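Local coordinates for trehalose synthase regulatory protein (PDB 5HUS) that probably takes part in regulating trehalose synthesis in Candida albicans, its C-terminal domain belonging to the trehalose-phosphatase family of the HAD clan, at residues 95-104 against 200-211; 167-175 against 186-195. All coordinates share one frame; numbering follows the deposited sequence.

Contact 1 of 2, residues 95-104 against 200-211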
loop_
_atom_site.group_PDB
_atom_site.type_symbol
_atom_site.label_atom_id
_atom_site.label_comp_id
_atom_site.label_asym_id
_atom_site.label_seq_id
_atom_site.Cartn_x
_atom_site.Cartn_y
_atom_site.Cartn_z
ATOM N N ILE A 95 -2.968 -2.948 6.501
ATOM C CA ILE A 95 -2.115 -1.766 6.470
ATOM C C ILE A 95 -2.969 -0.621 5.924
ATOM O O ILE A 95 -3.416 -0.674 4.780
ATOM C CB ILE A 95 -0.857 -1.982 5.607
ATOM C CG1 ILE A 95 -0.088 -3.217 6.077
ATOM C CG2 ILE A 95 0.053 -0.773 5.702
ATOM C CD1 ILE A 95 0.993 -3.664 5.104
ATOM N N ALA A 96 -3.212 0.392 6.755
ATOM C CA ALA A 96 -4.145 1.469 6.419
ATOM C C ALA A 96 -3.429 2.745 5.998
ATOM O O ALA A 96 -2.285 2.983 6.389
ATOM C CB ALA A 96 -5.060 1.766 7.604
ATOM N N GLU A 97 -4.129 3.561 5.210
ATOM C CA GLU A 97 -3.601 4.817 4.666
ATOM C C GLU A 97 -2.202 4.631 4.102
ATOM O O GLU A 97 -1.276 5.401 4.386
ATOM C CB GLU A 97 -3.624 5.924 5.728
ATOM C CG GLU A 97 -5.043 6.240 6.207
ATOM C CD GLU A 97 -5.167 7.588 6.891
ATOM O OE1 GLU A 97 -4.522 8.566 6.438
ATOM O OE2 GLU A 97 -5.927 7.673 7.876
ATOM N N ASN A 98 -2.071 3.575 3.309
ATOM C CA ASN A 98 -0.872 3.277 2.542
ATOM C C ASN A 98 0.364 3.049 3.398
ATOM O O ASN A 98 1.477 3.157 2.908
ATOM C CB ASN A 98 -0.607 4.395 1.529
ATOM C CG ASN A 98 0.276 3.949 0.390
ATOM O OD1 ASN A 98 1.115 4.711 -0.097
ATOM N ND2 ASN A 98 0.112 2.699 -0.031
ATOM N N GLY A 99 0.172 2.717 4.668
ATOM C CA GLY A 99 1.312 2.406 5.510
ATOM C C GLY A 99 1.383 3.143 6.833
ATOM O O GLY A 99 2.164 2.759 7.707
ATOM N N ASN A 100 0.581 4.191 6.996
ATOM C CA ASN A 100 0.638 4.987 8.225
ATOM C C ASN A 100 0.204 4.205 9.464
ATOM O O ASN A 100 0.615 4.518 10.579
ATOM C CB ASN A 100 -0.222 6.247 8.081
ATOM C CG ASN A 100 0.427 7.275 7.191
ATOM O OD1 ASN A 100 1.334 8.000 7.618
ATOM N ND2 ASN A 100 -0.019 7.338 5.938
ATOM N N PHE A 101 -0.624 3.188 9.262
ATOM C CA PHE A 101 -1.135 2.375 10.367
ATOM C C PHE A 101 -1.133 0.902 10.007
ATOM O O PHE A 101 -1.457 0.541 8.888
ATOM C CB PHE A 101 -2.554 2.810 10.747
ATOM C CG PHE A 101 -2.686 4.289 10.975
ATOM C CD1 PHE A 101 -2.296 4.858 12.179
ATOM C CD2 PHE A 101 -3.188 5.112 9.977
ATOM C CE1 PHE A 101 -2.408 6.229 12.385
ATOM C CE2 PHE A 101 -3.301 6.481 10.173
ATOM C CZ PHE A 101 -2.913 7.040 11.382
ATOM N N VAL A 102 -0.763 0.057 10.965
ATOM C CA VAL A 102 -0.650 -1.378 10.735
ATOM C C VAL A 102 -1.391 -2.148 11.814
ATOM O O VAL A 102 -1.182 -1.906 13.006
ATOM C CB VAL A 102 0.824 -1.855 10.722
ATOM C CG1 VAL A 102 0.889 -3.389 10.634
ATOM C CG2 VAL A 102 1.593 -1.209 9.572
ATOM N N LYS A 103 -2.254 -3.071 11.398
ATOM C CA LYS A 103 -2.856 -4.004 12.340
ATOM C C LYS A 103 -2.358 -5.410 12.003
ATOM O O LYS A 103 -2.799 -6.036 11.036
ATOM C CB LYS A 103 -4.392 -3.917 12.317
ATOM C CG LYS A 103 -5.074 -4.917 13.239
ATOM C CD LYS A 103 -6.580 -4.642 13.358
ATOM C CE LYS A 103 -6.839 -3.399 14.197
ATOM N NZ LYS A 103 -8.292 -3.200 14.509
ATOM N N LEU A 104 -1.395 -5.870 12.795
ATOM C CA LEU A 104 -0.818 -7.196 12.633
ATOM C C LEU A 104 -1.883 -8.265 12.803
ATOM O O LEU A 104 -2.870 -8.059 13.504
ATOM C CB LEU A 104 0.308 -7.409 13.644
ATOM C CG LEU A 104 1.455 -6.400 13.592
ATOM C CD1 LEU A 104 2.348 -6.549 14.815
ATOM C CD2 LEU A 104 2.263 -6.557 12.315
ATOM N N ILE A 200 6.220 5.871 3.069
ATOM C CA ILE A 200 5.518 5.298 4.214
ATOM C C ILE A 200 5.066 3.855 3.907
ATOM O O ILE A 200 5.047 3.011 4.806
ATOM C CB ILE A 200 4.321 6.198 4.662
ATOM C CG1 ILE A 200 3.780 5.748 6.023
ATOM C CG2 ILE A 200 3.222 6.242 3.610
ATOM C CD1 ILE A 200 4.811 5.765 7.129
ATOM N N SER A 201 4.767 3.547 2.647
ATOM C CA SER A 201 4.380 2.174 2.294
ATOM C C SER A 201 5.575 1.237 2.427
ATOM O O SER A 201 5.442 0.097 2.870
ATOM C CB SER A 201 3.795 2.104 0.876
ATOM O OG SER A 201 4.764 2.442 -0.099
ATOM N N LEU A 202 6.753 1.729 2.053
ATOM C CA LEU A 202 7.978 0.942 2.190
ATOM C C LEU A 202 8.271 0.664 3.655
ATOM O O LEU A 202 8.639 -0.449 4.022
ATOM C CB LEU A 202 9.169 1.664 1.550
ATOM C CG LEU A 202 9.387 1.564 0.036
ATOM C CD1 LEU A 202 8.242 2.151 -0.753
ATOM C CD2 LEU A 202 10.694 2.254 -0.336
ATOM N N LYS A 203 8.103 1.679 4.495
ATOM C CA LYS A 203 8.368 1.528 5.920
ATOM C C LYS A 203 7.379 0.561 6.571
ATOM O O LYS A 203 7.751 -0.192 7.472
ATOM C CB LYS A 203 8.334 2.891 6.616
ATOM C CG LYS A 203 9.447 3.814 6.136
ATOM C CD LYS A 203 9.526 5.102 6.936
ATOM C CE LYS A 203 10.663 5.977 6.431
ATOM N NZ LYS A 203 10.794 7.246 7.218
ATOM N N ALA A 204 6.131 0.567 6.106
ATOM C CA ALA A 204 5.137 -0.361 6.635
ATOM C C ALA A 204 5.450 -1.799 6.233
ATOM O O ALA A 204 5.325 -2.714 7.041
ATOM C CB ALA A 204 3.735 0.027 6.171
ATOM N N ILE A 205 5.852 -1.994 4.982
ATOM C CA ILE A 205 6.214 -3.321 4.514
ATOM C C ILE A 205 7.405 -3.832 5.323
ATOM O O ILE A 205 7.411 -4.969 5.788
ATOM C CB ILE A 205 6.539 -3.325 3.006
ATOM C CG1 ILE A 205 5.246 -3.105 2.204
ATOM C CG2 ILE A 205 7.209 -4.662 2.605
ATOM C CD1 ILE A 205 5.455 -2.906 0.719
ATOM N N ARG A 206 8.391 -2.965 5.531
ATOM C CA ARG A 206 9.565 -3.332 6.317
ATOM C C ARG A 206 9.177 -3.695 7.746
ATOM O O ARG A 206 9.710 -4.642 8.311
ATOM C CB ARG A 206 10.589 -2.194 6.321
ATOM C CG ARG A 206 11.789 -2.466 7.222
ATOM C CD ARG A 206 12.819 -1.344 7.139
ATOM N NE ARG A 206 12.323 -0.080 7.671
ATOM C CZ ARG A 206 13.021 1.052 7.679
ATOM N NH1 ARG A 206 14.252 1.079 7.185
ATOM N NH2 ARG A 206 12.485 2.159 8.181
ATOM N N LEU A 207 8.235 -2.953 8.318
ATOM C CA LEU A 207 7.762 -3.227 9.675
ATOM C C LEU A 207 7.065 -4.586 9.769
ATOM O O LEU A 207 7.349 -5.386 10.664
ATOM C CB LEU A 207 6.821 -2.103 10.142
ATOM C CG LEU A 207 6.217 -2.166 11.552
ATOM C CD1 LEU A 207 5.871 -0.762 12.025
ATOM C CD2 LEU A 207 4.960 -3.041 11.618
ATOM N N VAL A 208 6.132 -4.840 8.857
ATOM C CA VAL A 208 5.423 -6.116 8.848
ATOM C C VAL A 208 6.396 -7.271 8.623
ATOM O O VAL A 208 6.350 -8.276 9.333
ATOM C CB VAL A 208 4.317 -6.124 7.775
ATOM C CG1 VAL A 208 3.708 -7.510 7.637
ATOM C CG2 VAL A 208 3.243 -5.093 8.135
ATOM N N LEU A 209 7.294 -7.106 7.660
ATOM C CA LEU A 209 8.314 -8.117 7.402
ATOM C C LEU A 209 9.161 -8.376 8.653
ATOM O O LEU A 209 9.368 -9.533 9.022
ATOM C CB LEU A 209 9.196 -7.704 6.224
ATOM C CG LEU A 209 10.382 -8.618 5.893
ATOM C CD1 LEU A 209 9.924 -10.048 5.640
ATOM C CD2 LEU A 209 11.130 -8.078 4.687
ATOM N N SER A 210 9.609 -7.313 9.319
ATOM C CA SER A 210 10.409 -7.450 10.540
ATOM C C SER A 210 9.678 -8.218 11.636
ATOM O O SER A 210 10.268 -9.048 12.317
ATOM C CB SER A 210 10.825 -6.071 11.077
ATOM O OG SER A 210 11.656 -5.397 10.148
ATOM N N CYS A 211 8.391 -7.934 11.810
ATOM C CA CYS A 211 7.610 -8.595 12.845
ATOM C C CYS A 211 7.571 -10.099 12.649
ATOM O O CYS A 211 7.791 -10.857 13.592
ATOM C CB CYS A 211 6.186 -8.044 12.887
ATOM S SG CYS A 211 6.096 -6.385 13.551
HETATM O O HOH W 1 4.462 5.334 0.308
#
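The CA atoms of G99 and S201 come closest, 4.5 Å apart, and from there strand 101-103 runs along helix 200-211 at a signed crossing angle of -26°. G99, with phi at 129°, lets the chain lie close to the helix, and A204 CB presses to 3.5 Å from G99 CA, closer than carbons usually pack. I200 packs beside the turn: its CG1, swung anti to the backbone N (chi1 -168°), reaches G99 C, and the I200 side chain crosses that of N100 at about a right angle, its CG1 3.7 Å from N100 OD1. E97 O holds the amide, accepting from N100 ND2 at 2.8 Å in the carbonyl plane. A classic beta bulge sets both N100 and F101 against A96 on the facing strand. A water bridges the two segments, accepting from S201 N at 3.0 Å and donating weakly to N98 OD1; N98 OD1 also bonds Q196 NE2, and S201 OG bonds N259 OD1. Further along, V208 CG2 is shared by V102 CG1, at 3.8 Å, and I95 CD1, at 4.0 Å. At the far end C211 SG faces both methyls of L104. Helix 200-213 thus covers the hairpin at one side of the central HAD-type sheet, where V208 and I95 also touch strand 69-74, L207 and C211 lean on helix 218-223, and L202 and R206 meet helix 254-265.

Contact 2 of 2, residues 167-175 against 186-195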
loop_
_atom_site.group_PDB
_atom_site.type_symbol
_atom_site.label_atom_id
_atom_site.label_comp_id
_atom_site.label_asym_id
_atom_site.label_seq_id
_atom_site.Cartn_x
_atom_site.Cartn_y
_atom_site.Cartn_z
ATOM N N THR A 167 -4.376 23.285 -12.185
ATOM C CA THR A 167 -4.559 23.584 -10.770
ATOM C C THR A 167 -3.935 22.505 -9.888
ATOM O O THR A 167 -3.316 22.812 -8.866
ATOM C CB THR A 167 -6.049 23.739 -10.417
ATOM O OG1 THR A 167 -6.594 24.844 -11.146
ATOM C CG2 THR A 167 -6.227 23.997 -8.928
ATOM N N MET A 168 -4.077 21.245 -10.288
ATOM C CA MET A 168 -3.497 20.145 -9.521
ATOM C C MET A 168 -1.969 20.185 -9.574
ATOM O O MET A 168 -1.304 19.958 -8.565
ATOM C CB MET A 168 -4.026 18.796 -10.021
ATOM C CG MET A 168 -5.483 18.542 -9.628
ATOM S SD MET A 168 -6.042 16.840 -9.848
ATOM C CE MET A 168 -6.128 16.728 -11.637
ATOM N N GLY A 169 -1.412 20.486 -10.742
ATOM C CA GLY A 169 0.033 20.602 -10.880
ATOM C C GLY A 169 0.569 21.765 -10.063
ATOM O O GLY A 169 1.644 21.678 -9.460
ATOM N N GLU A 170 -0.192 22.855 -10.036
ATOM C CA GLU A 170 0.164 24.030 -9.252
ATOM C C GLU A 170 0.179 23.687 -7.764
ATOM O O GLU A 170 1.069 24.104 -7.019
ATOM C CB GLU A 170 -0.826 25.165 -9.538
ATOM C CG GLU A 170 -0.445 26.510 -8.968
ATOM C CD GLU A 170 -0.825 26.662 -7.508
ATOM O OE1 GLU A 170 -1.907 26.172 -7.115
ATOM O OE2 GLU A 170 -0.033 27.269 -6.752
ATOM N N THR A 171 -0.820 22.912 -7.352
ATOM C CA THR A 171 -0.980 22.492 -5.967
ATOM C C THR A 171 0.141 21.563 -5.523
ATOM O O THR A 171 0.644 21.666 -4.401
ATOM C CB THR A 171 -2.341 21.799 -5.770
ATOM O OG1 THR A 171 -3.390 22.721 -6.098
ATOM C CG2 THR A 171 -2.512 21.336 -4.332
ATOM N N ILE A 172 0.539 20.656 -6.410
ATOM C CA ILE A 172 1.682 19.788 -6.151
ATOM C C ILE A 172 2.955 20.597 -5.876
ATOM O O ILE A 172 3.689 20.310 -4.926
ATOM C CB ILE A 172 1.918 18.828 -7.329
ATOM C CG1 ILE A 172 0.827 17.754 -7.349
ATOM C CG2 ILE A 172 3.290 18.186 -7.227
ATOM C CD1 ILE A 172 0.866 16.871 -8.565
ATOM N N GLN A 173 3.211 21.615 -6.696
ATOM C CA GLN A 173 4.392 22.458 -6.503
ATOM C C GLN A 173 4.318 23.220 -5.184
ATOM O O GLN A 173 5.305 23.303 -4.452
ATOM C CB GLN A 173 4.563 23.441 -7.667
ATOM C CG GLN A 173 5.734 24.403 -7.480
ATOM C CD GLN A 173 6.074 25.172 -8.742
ATOM O OE1 GLN A 173 5.438 24.993 -9.784
ATOM N NE2 GLN A 173 7.083 26.034 -8.656
ATOM N N HIS A 174 3.141 23.770 -4.895
ATOM C CA HIS A 174 2.875 24.509 -3.658
ATOM C C HIS A 174 3.153 23.639 -2.424
ATOM O O HIS A 174 3.945 24.008 -1.552
ATOM C CB HIS A 174 1.424 25.010 -3.672
ATOM C CG HIS A 174 1.038 25.859 -2.496
ATOM N ND1 HIS A 174 -0.175 26.512 -2.428
ATOM C CD2 HIS A 174 1.687 26.155 -1.347
ATOM C CE1 HIS A 174 -0.255 27.172 -1.287
ATOM N NE2 HIS A 174 0.863 26.972 -0.612
ATOM N N ILE A 175 2.511 22.479 -2.362
ATOM C CA ILE A 175 2.705 21.566 -1.240
ATOM C C ILE A 175 4.146 21.069 -1.122
ATOM O O ILE A 175 4.703 21.015 -0.022
ATOM C CB ILE A 175 1.752 20.361 -1.350
ATOM C CG1 ILE A 175 0.309 20.834 -1.177
ATOM C CG2 ILE A 175 2.096 19.298 -0.316
ATOM C CD1 ILE A 175 -0.726 19.804 -1.576
ATOM N N ALA A 186 3.453 15.740 -2.307
ATOM C CA ALA A 186 2.213 15.588 -3.059
ATOM C C ALA A 186 2.516 14.907 -4.392
ATOM O O ALA A 186 3.535 15.189 -5.020
ATOM C CB ALA A 186 1.561 16.927 -3.281
ATOM N N THR A 187 1.639 14.008 -4.822
ATOM C CA THR A 187 1.835 13.304 -6.086
ATOM C C THR A 187 0.525 13.276 -6.866
ATOM O O THR A 187 -0.549 13.249 -6.272
ATOM C CB THR A 187 2.336 11.864 -5.857
ATOM O OG1 THR A 187 3.416 11.880 -4.913
ATOM C CG2 THR A 187 2.826 11.248 -7.158
ATOM N N LEU A 188 0.616 13.306 -8.193
ATOM C CA LEU A 188 -0.569 13.171 -9.028
ATOM C C LEU A 188 -0.859 11.702 -9.273
ATOM O O LEU A 188 -0.033 10.980 -9.833
ATOM C CB LEU A 188 -0.399 13.899 -10.364
ATOM C CG LEU A 188 -1.639 13.845 -11.262
ATOM C CD1 LEU A 188 -2.714 14.795 -10.747
ATOM C CD2 LEU A 188 -1.291 14.149 -12.716
ATOM N N VAL A 189 -2.029 11.260 -8.832
ATOM C CA VAL A 189 -2.455 9.884 -9.028
ATOM C C VAL A 189 -3.837 9.897 -9.652
ATOM O O VAL A 189 -4.804 10.307 -9.009
ATOM C CB VAL A 189 -2.486 9.093 -7.714
ATOM C CG1 VAL A 189 -3.009 7.690 -7.957
ATOM C CG2 VAL A 189 -1.100 9.050 -7.081
ATOM N N ARG A 190 -3.911 9.463 -10.908
ATOM C CA ARG A 190 -5.143 9.523 -11.689
ATOM C C ARG A 190 -5.604 10.969 -11.834
ATOM O O ARG A 190 -4.920 11.792 -12.442
ATOM C CB ARG A 190 -6.244 8.674 -11.047
ATOM C CG ARG A 190 -5.866 7.215 -10.832
ATOM C CD ARG A 190 -6.634 6.319 -11.784
ATOM N NE ARG A 190 -8.055 6.659 -11.799
ATOM C CZ ARG A 190 -8.945 6.126 -12.629
ATOM N NH1 ARG A 190 -8.567 5.219 -13.520
ATOM N NH2 ARG A 190 -10.216 6.502 -12.569
ATOM N N ASN A 191 -6.764 11.273 -11.265
ATOM C CA ASN A 191 -7.300 12.623 -11.316
ATOM C C ASN A 191 -7.367 13.225 -9.924
ATOM O O ASN A 191 -8.346 13.877 -9.558
ATOM C CB ASN A 191 -8.683 12.623 -11.966
ATOM C CG ASN A 191 -8.685 11.943 -13.320
ATOM O OD1 ASN A 191 -7.769 12.131 -14.122
ATOM N ND2 ASN A 191 -9.709 11.138 -13.576
ATOM N N SER A 192 -6.315 12.997 -9.147
ATOM C CA SER A 192 -6.248 13.536 -7.799
ATOM C C SER A 192 -4.810 13.776 -7.365
ATOM O O SER A 192 -3.871 13.217 -7.926
ATOM C CB SER A 192 -6.935 12.596 -6.806
ATOM O OG SER A 192 -6.178 11.413 -6.620
ATOM N N VAL A 193 -4.653 14.630 -6.366
ATOM C CA VAL A 193 -3.365 14.833 -5.723
ATOM C C VAL A 193 -3.393 14.162 -4.358
ATOM O O VAL A 193 -4.264 14.464 -3.547
ATOM C CB VAL A 193 -3.040 16.328 -5.558
ATOM C CG1 VAL A 193 -1.714 16.516 -4.819
ATOM C CG2 VAL A 193 -3.010 17.021 -6.913
ATOM N N ILE A 194 -2.464 13.243 -4.105
ATOM C CA ILE A 194 -2.380 12.645 -2.778
ATOM C C ILE A 194 -1.156 13.160 -2.029
ATOM O O ILE A 194 -0.052 13.217 -2.575
ATOM C CB ILE A 194 -2.345 11.101 -2.826
ATOM C CG1 ILE A 194 -2.251 10.538 -1.404
ATOM C CG2 ILE A 194 -1.204 10.593 -3.697
ATOM C CD1 ILE A 194 -2.087 9.046 -1.349
ATOM N N VAL A 195 -1.383 13.561 -0.782
ATOM C CA VAL A 195 -0.319 14.065 0.083
ATOM C C VAL A 195 -0.016 13.010 1.147
ATOM O O VAL A 195 -0.917 12.608 1.899
ATOM C CB VAL A 195 -0.719 15.414 0.746
ATOM C CG1 VAL A 195 0.463 16.009 1.522
ATOM C CG2 VAL A 195 -1.226 16.388 -0.303
#
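M168 and I172 lie on the face of helix 167-175 turned to the hairpin 186-195; strand 186-189 runs at 156° to the helix, roughly antiparallel, and strand 192-195 at 14°, nearly parallel. M168 shows how a flexible side chain can fit a surface that changes along its length. Its CB rests on V193 CG2 at 3.7 Å, and CG continues past the same methyl, methionine and valine running past one another in opposing senses. SD then arrives over the turn, 3.8 Å from N191 O. A bend at the last torsion (chi3 -72°) carries CE to L188 CD1, 4.0 Å away, so that the methionine ends across the leucine at about a right angle. One turn on, I172 CG1 meets V193 CG1 at 3.8 Å, while I172 CD1 reaches past it to L188 CB at 3.7 Å. I175 completes the row by straddling the paired strands: its CG2 packs on A186 CB at 3.8 Å and its CD1 on V195 CG2 at 3.7 Å. The hairpin keeps its own shape through backbone pairing of T187 with I194, and S192 OG donates to V189 O and also pairs with R150 NH1. With mostly carbon and sulfur meeting, and backbone polar atoms touched only by apolar side-chain atoms, the joint depends on complementary shape and burial of apolar surface, as where a helix layer packs on an antiparallel sheet.

How the contacts relate
Contacts 1 and 2 lie 24 Å apart between centres, with nearest atoms about 6 Å apart and no direct touch. The chain passes through 95-104, then both segments of contact 2, and returns at 200-211, so contact 2 forms entirely within the excursion that contact 1 closes. Contact 1 belongs to the nine-stranded mixed sheet and its helices; contact 2 belongs to the separate four-stranded antiparallel sheet and helix 161-179. This is consistent with a HAD core carrying an inserted cap module, as in trehalose phosphatases. Strand 192-197 leads almost directly into helix 200-213, so that junction is probably one of the returns from cap to core.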